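Local coordinates for sensor protein (Thermotoga maritima, PDB 3A0S) that probably transfers phosphate from ATP to a protein histidine as a two-component sensor kinase, represented here by its PAS domain, at residues 4-9 against 15-20; 44-49 against 74-79; 23-28 against 65-70. All coordinates share one frame; numbering follows the deposited sequence.

Contact 1 (4-9 against 15-20); sequences AIITLS and TEWNKK
Ile6 and Trp17 form the tightly packed side of this strand pairing, lying alongside each other and pointing the same way from a non-hydrogen-bonded pair. The indole has CG anti to the backbone N (chi1 -177°), which swings its six-membered ring back along Ile6, so that Ile6 CD1 meets Trp17 CZ3 obliquely at 3.6 Å. A large flat ring beside a branched aliphatic chain suits this buried face, and the indole N-H is satisfied by the carbonyl of Leu27. On the other face Thr7 is buried and Glu16 exposed, so the threonine hydroxyl has its partner in the acid alongside it. Thr7 OG1 donates to the anti lone pair of Glu16 OE1 at 2.7 Å, tying the exposed acid back. Beyond them, at the looser end, Ser9 CB and Thr15 CG2 only brush at 4.0 Å. Backbone bonds join the strands: Thr7 N reaches Glu16 O at 3.0 Å, while Thr7 O accepts Thr15 N at 2.8 Å and, weakly, Glu16 N. Further along, Asn18 N bonds to Ile5 O at 3.2 Å and, with CG set between the backbone N and the carbonyl carbon (chi1 72°), the Asn18 amide turns OD1 to Ile5 N at 2.9 Å, the donor standing 54° out of the amide plane. The same OD1 also accepts Ala21 N, and ND2 binds Thr3 O. Without the amide, as with an alanine here, Ile5 N and Ala21 N would probably lose their shared acceptor and Thr3 O its donor. A classic beta bulge, Thr15 and Glu16 both facing Thr7, and the N-cap Asn18 mark the two ends of this pairing, in the opening beta hairpin of the PAS fold, which leads into helix 19-25.

Contact 2 (44-49 against 74-79); sequences EEIGSV and IRFSPF
Val49 and Phe76 make the aromatic part of this helix-to-strand contact, a CH-pi interaction. Val49 CG1 sits over one face of the ring, 3.7 Å from its centroid and only 15° off the ring normal. That methyl is anti to the backbone N of Val49 (chi1 174°), and the side chains cross at about a right angle, which puts the methyl against the ring face, somewhat toward its rim. The remaining side-chain contacts are aliphatic. Ile46, one helical turn earlier, lays CG2 against Phe76 CE2 at 3.8 Å, while its other branch ends in CD1, 4.1 Å from Ile74 CD1. Ile74 is beta-branched, which suits a strand; Ile46 serves here because its two arms reach separate strand residues. Ile46 O also lies 3.5 Å from Phe76 CE2, approaching the ring obliquely. The axes of helix 44-49 and strand 74-79 approach to 10.4 Å, at 39°, a spacing filled by these four side chains. Around them, Ala50 and Val53 of the same helix also pack on Phe76; from strand 60-67 Leu62 touches Phe76 and Tyr65 touches Ile46 and Ile74, and Ile92 of strand 87-95 adjoins Ile74.

Contact 3 (23-28 against 65-70); sequences QLFGLK and YKFGER
Phe25 and Phe67 meet across backbones that stay well apart, the closest CA atoms being those of Phe25 and Gly68 at 9.6 Å, where helix 19-25 ends near a type II' turn running from Phe67 to Arg70. Gly26 and Gly68 both have positive phi, a conformation that favours glycine: the first as the chain leaves the helix, the second inside the turn. Long side chains therefore have to bridge the gap. The two phenyl groups form a T-shaped (edge-to-face) pair, with centroids 5.3 Å apart and planes at 70°. Phe25 CE1 comes down over the face of Phe67, toward its rim, and is 3.7 Å from Phe67 CE1. On Phe25, CG is anti to the carbonyl carbon (chi1 -64°), which carries the ring across toward the strand. In the PAS fold the short helices pack on one face of the antiparallel sheet, and here Phe43 meets both rings, making an aromatic cluster between helix and sheet. Leu24 CD2 in turn lies 3.6 Å above the plane of the Phe25 ring. The other Leu24 methyl, CD1, is 3.8 Å from Arg70 NH2. Arginine suits this rim because its long chain carries the guanidinium from the turn to Leu24, touching it through NH2, while NE forms a salt bridge with Asp96. Tyr65 and Ile46 adjoin Phe67 from the sheet and from helix 44-56.

In the fold
From the N terminus, contact 1 closes first, pairing 4-9 with 15-20 across a short hairpin loop and setting the start of helix 19-25. That helix then opens contact 3, a longer loop from 23-28 to 65-70 that links its end, through side chains, to strand 60-67 at the other edge of the sheet. Contact 2 opens within this loop at helix 44-56 but closes beyond it, at 74-79, so contacts 2 and 3 cross while contact 1 stands in series with both. All three reach one antiparallel sheet. Phe25 packs on Ile6 and Trp17, Glu45 is hydrogen-bonded to Tyr65, and Phe79 packs on Thr7, linking the hairpin, the helices and the later strands.

Contact 1 (4-9 against 15-20)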
# COMPACT_ATOMS: atom_id res chain seq x y z
N ALA A 4 -2.28 -0.02 9.50
CA ALA A 4 -2.81 -0.85 8.40
C ALA A 4 -1.70 -0.91 7.36
O ALA A 4 -1.18 0.13 6.94
CB ALA A 4 -4.04 -0.22 7.84
N ILE A 5 -1.30 -2.11 6.98
CA ILE A 5 -0.16 -2.28 6.07
C ILE A 5 -0.64 -3.03 4.83
O ILE A 5 -1.24 -4.12 4.94
CB ILE A 5 0.97 -3.09 6.70
CG1 ILE A 5 1.57 -2.25 7.83
CG2 ILE A 5 2.05 -3.48 5.66
CD1 ILE A 5 2.56 -3.00 8.78
N ILE A 6 -0.34 -2.45 3.66
CA ILE A 6 -0.51 -3.11 2.39
C ILE A 6 0.85 -3.04 1.71
O ILE A 6 1.42 -1.95 1.54
CB ILE A 6 -1.50 -2.31 1.55
CG1 ILE A 6 -2.86 -2.14 2.24
CG2 ILE A 6 -1.69 -2.98 0.16
CD1 ILE A 6 -3.82 -1.17 1.52
N THR A 7 1.41 -4.20 1.37
CA THR A 7 2.68 -4.21 0.65
C THR A 7 2.43 -4.67 -0.77
O THR A 7 1.64 -5.63 -0.99
CB THR A 7 3.68 -5.19 1.30
OG1 THR A 7 3.84 -4.80 2.66
CG2 THR A 7 5.05 -5.13 0.63
N LEU A 8 3.06 -3.97 -1.71
CA LEU A 8 2.89 -4.26 -3.15
C LEU A 8 4.22 -4.72 -3.72
O LEU A 8 5.27 -4.24 -3.32
CB LEU A 8 2.50 -3.01 -3.92
CG LEU A 8 1.22 -2.33 -3.45
CD1 LEU A 8 0.90 -1.23 -4.40
CD2 LEU A 8 0.03 -3.29 -3.41
N SER A 9 4.16 -5.66 -4.66
CA SER A 9 5.33 -6.08 -5.43
C SER A 9 5.64 -5.01 -6.47
O SER A 9 4.88 -4.07 -6.68
CB SER A 9 5.07 -7.42 -6.10
OG SER A 9 4.18 -7.27 -7.19
N THR A 15 1.22 -8.29 -1.70
CA THR A 15 1.99 -9.37 -1.10
C THR A 15 1.85 -9.42 0.40
O THR A 15 2.18 -10.46 1.00
CB THR A 15 3.48 -9.30 -1.45
OG1 THR A 15 3.99 -8.07 -0.94
CG2 THR A 15 3.67 -9.39 -2.96
N GLU A 16 1.38 -8.34 1.01
CA GLU A 16 1.06 -8.31 2.45
C GLU A 16 -0.21 -7.50 2.68
O GLU A 16 -0.42 -6.50 1.99
CB GLU A 16 2.24 -7.72 3.29
CG GLU A 16 3.60 -8.46 3.13
CD GLU A 16 4.73 -7.93 4.02
OE1 GLU A 16 4.91 -6.70 4.19
OE2 GLU A 16 5.44 -8.80 4.56
N TRP A 17 -1.04 -7.92 3.63
CA TRP A 17 -2.28 -7.24 3.97
C TRP A 17 -2.59 -7.66 5.38
O TRP A 17 -3.07 -8.76 5.62
CB TRP A 17 -3.37 -7.68 3.01
CG TRP A 17 -4.72 -7.02 3.15
CD1 TRP A 17 -5.72 -7.38 4.03
CD2 TRP A 17 -5.25 -5.96 2.35
NE1 TRP A 17 -6.83 -6.60 3.82
CE2 TRP A 17 -6.57 -5.71 2.80
CE3 TRP A 17 -4.75 -5.20 1.28
CZ2 TRP A 17 -7.39 -4.73 2.21
CZ3 TRP A 17 -5.58 -4.25 0.68
CH2 TRP A 17 -6.87 -4.00 1.16
N ASN A 18 -2.28 -6.79 6.33
CA ASN A 18 -2.26 -7.24 7.71
C ASN A 18 -3.66 -7.16 8.33
O ASN A 18 -4.65 -6.73 7.68
CB ASN A 18 -1.20 -6.50 8.57
CG ASN A 18 -1.57 -5.06 8.85
OD1 ASN A 18 -2.49 -4.48 8.26
ND2 ASN A 18 -0.83 -4.46 9.80
N LYS A 19 -3.75 -7.60 9.59
CA LYS A 19 -5.03 -7.62 10.26
C LYS A 19 -5.64 -6.22 10.44
O LYS A 19 -6.86 -6.09 10.37
CB LYS A 19 -4.95 -8.38 11.59
CG LYS A 19 -4.78 -9.89 11.39
CD LYS A 19 -6.12 -10.64 11.45
CE LYS A 19 -6.04 -11.95 10.65
NZ LYS A 19 -7.40 -12.41 10.23
N LYS A 20 -4.82 -5.18 10.60
CA LYS A 20 -5.31 -3.80 10.68
C LYS A 20 -5.93 -3.37 9.36
O LYS A 20 -6.94 -2.69 9.34
CB LYS A 20 -4.21 -2.83 11.14
CG LYS A 20 -3.82 -3.03 12.62
CD LYS A 20 -4.92 -2.54 13.59
CE LYS A 20 -4.44 -2.69 15.04
NZ LYS A 20 -3.35 -1.73 15.29

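Contact 2 (44-49 against 74-79)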
# COMPACT_ATOMS: atom_id res chain seq x y z
N GLU A 44 -7.64 2.68 -6.47
CA GLU A 44 -7.02 3.03 -7.75
C GLU A 44 -6.03 4.17 -7.58
O GLU A 44 -4.93 4.13 -8.12
CB GLU A 44 -8.07 3.42 -8.79
CG GLU A 44 -9.12 2.36 -9.10
CD GLU A 44 -10.38 2.39 -8.20
OE1 GLU A 44 -10.46 3.12 -7.16
OE2 GLU A 44 -11.31 1.64 -8.55
N GLU A 45 -6.44 5.21 -6.84
CA GLU A 45 -5.56 6.35 -6.62
C GLU A 45 -4.33 6.03 -5.77
O GLU A 45 -3.20 6.39 -6.12
CB GLU A 45 -6.33 7.49 -5.98
CG GLU A 45 -5.48 8.72 -5.72
CD GLU A 45 -6.34 9.91 -5.33
OE1 GLU A 45 -7.14 9.80 -4.37
OE2 GLU A 45 -6.23 10.96 -6.01
N ILE A 46 -4.55 5.35 -4.64
CA ILE A 46 -3.43 4.88 -3.82
C ILE A 46 -2.47 4.01 -4.65
O ILE A 46 -1.24 4.15 -4.54
CB ILE A 46 -3.92 4.14 -2.57
CG1 ILE A 46 -4.51 5.16 -1.59
CG2 ILE A 46 -2.79 3.38 -1.90
CD1 ILE A 46 -5.50 4.53 -0.57
N GLY A 47 -3.04 3.17 -5.51
CA GLY A 47 -2.24 2.30 -6.38
C GLY A 47 -1.41 3.14 -7.33
O GLY A 47 -0.25 2.84 -7.57
N SER A 48 -2.01 4.20 -7.87
CA SER A 48 -1.29 5.10 -8.77
C SER A 48 -0.15 5.86 -8.07
O SER A 48 0.95 5.95 -8.63
CB SER A 48 -2.27 6.09 -9.42
OG SER A 48 -1.68 6.81 -10.47
N VAL A 49 -0.38 6.36 -6.85
CA VAL A 49 0.68 7.01 -6.09
C VAL A 49 1.84 6.02 -5.81
O VAL A 49 3.01 6.38 -5.92
CB VAL A 49 0.17 7.62 -4.76
CG1 VAL A 49 1.33 8.18 -3.92
CG2 VAL A 49 -0.85 8.74 -5.04
N ILE A 74 -0.81 8.53 5.11
CA ILE A 74 -0.40 7.38 4.31
C ILE A 74 1.08 7.53 3.94
O ILE A 74 1.49 8.55 3.38
CB ILE A 74 -1.28 7.19 3.06
CG1 ILE A 74 -2.76 7.14 3.44
CG2 ILE A 74 -0.85 5.93 2.28
CD1 ILE A 74 -3.71 6.84 2.27
N ARG A 75 1.89 6.51 4.25
CA ARG A 75 3.29 6.55 3.84
C ARG A 75 3.49 5.48 2.79
O ARG A 75 2.95 4.38 2.90
CB ARG A 75 4.21 6.25 5.03
CG ARG A 75 5.72 6.26 4.71
CD ARG A 75 6.57 6.14 5.98
NE ARG A 75 6.34 4.88 6.68
CZ ARG A 75 6.20 4.75 8.00
NH1 ARG A 75 6.26 5.81 8.79
NH2 ARG A 75 6.01 3.56 8.53
N PHE A 76 4.27 5.82 1.77
CA PHE A 76 4.66 4.89 0.72
C PHE A 76 6.17 4.77 0.73
O PHE A 76 6.89 5.76 0.53
CB PHE A 76 4.25 5.45 -0.64
CG PHE A 76 2.78 5.72 -0.80
CD1 PHE A 76 2.18 6.85 -0.27
CD2 PHE A 76 2.02 4.84 -1.53
CE1 PHE A 76 0.81 7.09 -0.47
CE2 PHE A 76 0.67 5.05 -1.73
CZ PHE A 76 0.06 6.18 -1.22
N SER A 77 6.64 3.54 0.92
CA SER A 77 8.08 3.31 1.05
C SER A 77 8.57 2.25 0.07
O SER A 77 8.31 1.08 0.26
CB SER A 77 8.38 2.80 2.46
OG SER A 77 7.86 3.68 3.46
N PRO A 78 9.36 2.66 -0.95
CA PRO A 78 9.96 1.67 -1.86
C PRO A 78 10.97 0.84 -1.08
O PRO A 78 11.60 1.34 -0.14
CB PRO A 78 10.63 2.51 -2.94
CG PRO A 78 10.87 3.82 -2.27
CD PRO A 78 9.83 4.03 -1.24
N PHE A 79 11.13 -0.43 -1.43
CA PHE A 79 12.17 -1.23 -0.76
C PHE A 79 12.89 -2.12 -1.75
O PHE A 79 12.36 -2.39 -2.83
CB PHE A 79 11.55 -2.08 0.36
CG PHE A 79 10.56 -3.12 -0.14
CD1 PHE A 79 9.22 -2.79 -0.32
CD2 PHE A 79 10.98 -4.42 -0.45
CE1 PHE A 79 8.32 -3.74 -0.80
CE2 PHE A 79 10.08 -5.38 -0.91
CZ PHE A 79 8.75 -5.03 -1.09

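Contact 3 (23-28 against 65-70)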
# COMPACT_ATOMS: atom_id res chain seq x y z
N GLN A 23 -9.33 -4.95 9.20
CA GLN A 23 -10.27 -4.22 10.05
C GLN A 23 -10.68 -2.87 9.46
O GLN A 23 -11.86 -2.49 9.54
CB GLN A 23 -9.69 -4.05 11.47
CG GLN A 23 -9.52 -5.37 12.20
CD GLN A 23 -8.66 -5.27 13.46
OE1 GLN A 23 -8.43 -6.27 14.15
NE2 GLN A 23 -8.20 -4.06 13.78
N LEU A 24 -9.74 -2.19 8.83
CA LEU A 24 -9.96 -0.86 8.31
C LEU A 24 -10.79 -0.95 7.04
O LEU A 24 -11.73 -0.15 6.82
CB LEU A 24 -8.63 -0.16 8.01
CG LEU A 24 -8.77 1.26 7.48
CD1 LEU A 24 -9.60 2.15 8.40
CD2 LEU A 24 -7.40 1.85 7.21
N PHE A 25 -10.45 -1.91 6.18
CA PHE A 25 -11.06 -1.95 4.84
C PHE A 25 -12.14 -3.01 4.64
O PHE A 25 -12.87 -2.98 3.64
CB PHE A 25 -9.96 -2.10 3.81
CG PHE A 25 -9.01 -0.95 3.76
CD1 PHE A 25 -9.48 0.34 3.46
CD2 PHE A 25 -7.67 -1.14 3.97
CE1 PHE A 25 -8.62 1.40 3.38
CE2 PHE A 25 -6.80 -0.06 3.92
CZ PHE A 25 -7.28 1.21 3.63
N GLY A 26 -12.24 -3.96 5.56
CA GLY A 26 -13.27 -5.00 5.53
C GLY A 26 -13.06 -6.10 4.51
O GLY A 26 -14.02 -6.79 4.10
N LEU A 27 -11.80 -6.25 4.08
CA LEU A 27 -11.41 -7.30 3.13
C LEU A 27 -10.40 -8.22 3.83
O LEU A 27 -9.45 -7.73 4.48
CB LEU A 27 -10.78 -6.69 1.85
CG LEU A 27 -11.59 -5.69 1.01
CD1 LEU A 27 -10.75 -5.11 -0.12
CD2 LEU A 27 -12.89 -6.30 0.45
N LYS A 28 -10.61 -9.53 3.69
CA LYS A 28 -9.68 -10.50 4.25
C LYS A 28 -8.42 -10.61 3.38
O LYS A 28 -8.50 -10.50 2.15
CB LYS A 28 -10.36 -11.85 4.41
CG LYS A 28 -11.26 -11.91 5.62
CD LYS A 28 -12.09 -13.17 5.61
CE LYS A 28 -12.88 -13.30 6.91
NZ LYS A 28 -13.50 -14.65 7.04
N TYR A 65 -5.32 12.35 3.83
CA TYR A 65 -5.91 11.58 2.72
C TYR A 65 -7.26 11.07 3.19
O TYR A 65 -7.33 10.28 4.12
CB TYR A 65 -5.03 10.40 2.25
CG TYR A 65 -5.55 9.74 0.97
CD1 TYR A 65 -6.57 8.78 1.03
CD2 TYR A 65 -5.05 10.08 -0.29
CE1 TYR A 65 -7.07 8.17 -0.14
CE2 TYR A 65 -5.54 9.48 -1.46
CZ TYR A 65 -6.55 8.53 -1.38
OH TYR A 65 -7.05 7.94 -2.54
N LYS A 66 -8.34 11.54 2.58
CA LYS A 66 -9.65 11.14 3.05
C LYS A 66 -10.08 9.80 2.47
O LYS A 66 -10.00 9.57 1.25
CB LYS A 66 -10.70 12.22 2.75
CG LYS A 66 -11.95 12.11 3.61
CD LYS A 66 -13.01 13.11 3.17
CE LYS A 66 -14.40 12.70 3.65
NZ LYS A 66 -14.90 13.48 4.81
N PHE A 67 -10.52 8.91 3.36
CA PHE A 67 -11.01 7.60 2.98
C PHE A 67 -12.20 7.31 3.88
O PHE A 67 -12.07 7.30 5.10
CB PHE A 67 -9.92 6.53 3.14
CG PHE A 67 -9.98 5.42 2.11
CD1 PHE A 67 -10.91 4.40 2.20
CD2 PHE A 67 -9.09 5.42 1.04
CE1 PHE A 67 -10.96 3.37 1.24
CE2 PHE A 67 -9.13 4.40 0.07
CZ PHE A 67 -10.06 3.38 0.18
N GLY A 68 -13.36 7.12 3.27
CA GLY A 68 -14.59 6.96 4.03
C GLY A 68 -14.91 8.25 4.77
O GLY A 68 -14.92 9.32 4.17
N GLU A 69 -15.11 8.13 6.07
CA GLU A 69 -15.51 9.22 6.96
C GLU A 69 -14.33 9.93 7.67
O GLU A 69 -14.54 10.88 8.44
CB GLU A 69 -16.46 8.64 8.02
CG GLU A 69 -17.35 9.62 8.77
CD GLU A 69 -18.71 9.02 9.11
OE1 GLU A 69 -19.00 7.91 8.62
OE2 GLU A 69 -19.49 9.66 9.86
N ARG A 70 -13.09 9.49 7.42
CA ARG A 70 -11.94 10.03 8.18
C ARG A 70 -10.76 10.45 7.31
O ARG A 70 -10.68 10.09 6.13
CB ARG A 70 -11.46 9.02 9.24
CG ARG A 70 -12.53 8.52 10.19
CD ARG A 70 -11.93 7.99 11.50
NE ARG A 70 -11.01 6.86 11.33
CZ ARG A 70 -11.37 5.58 11.25
NH1 ARG A 70 -12.65 5.22 11.30
NH2 ARG A 70 -10.44 4.64 11.12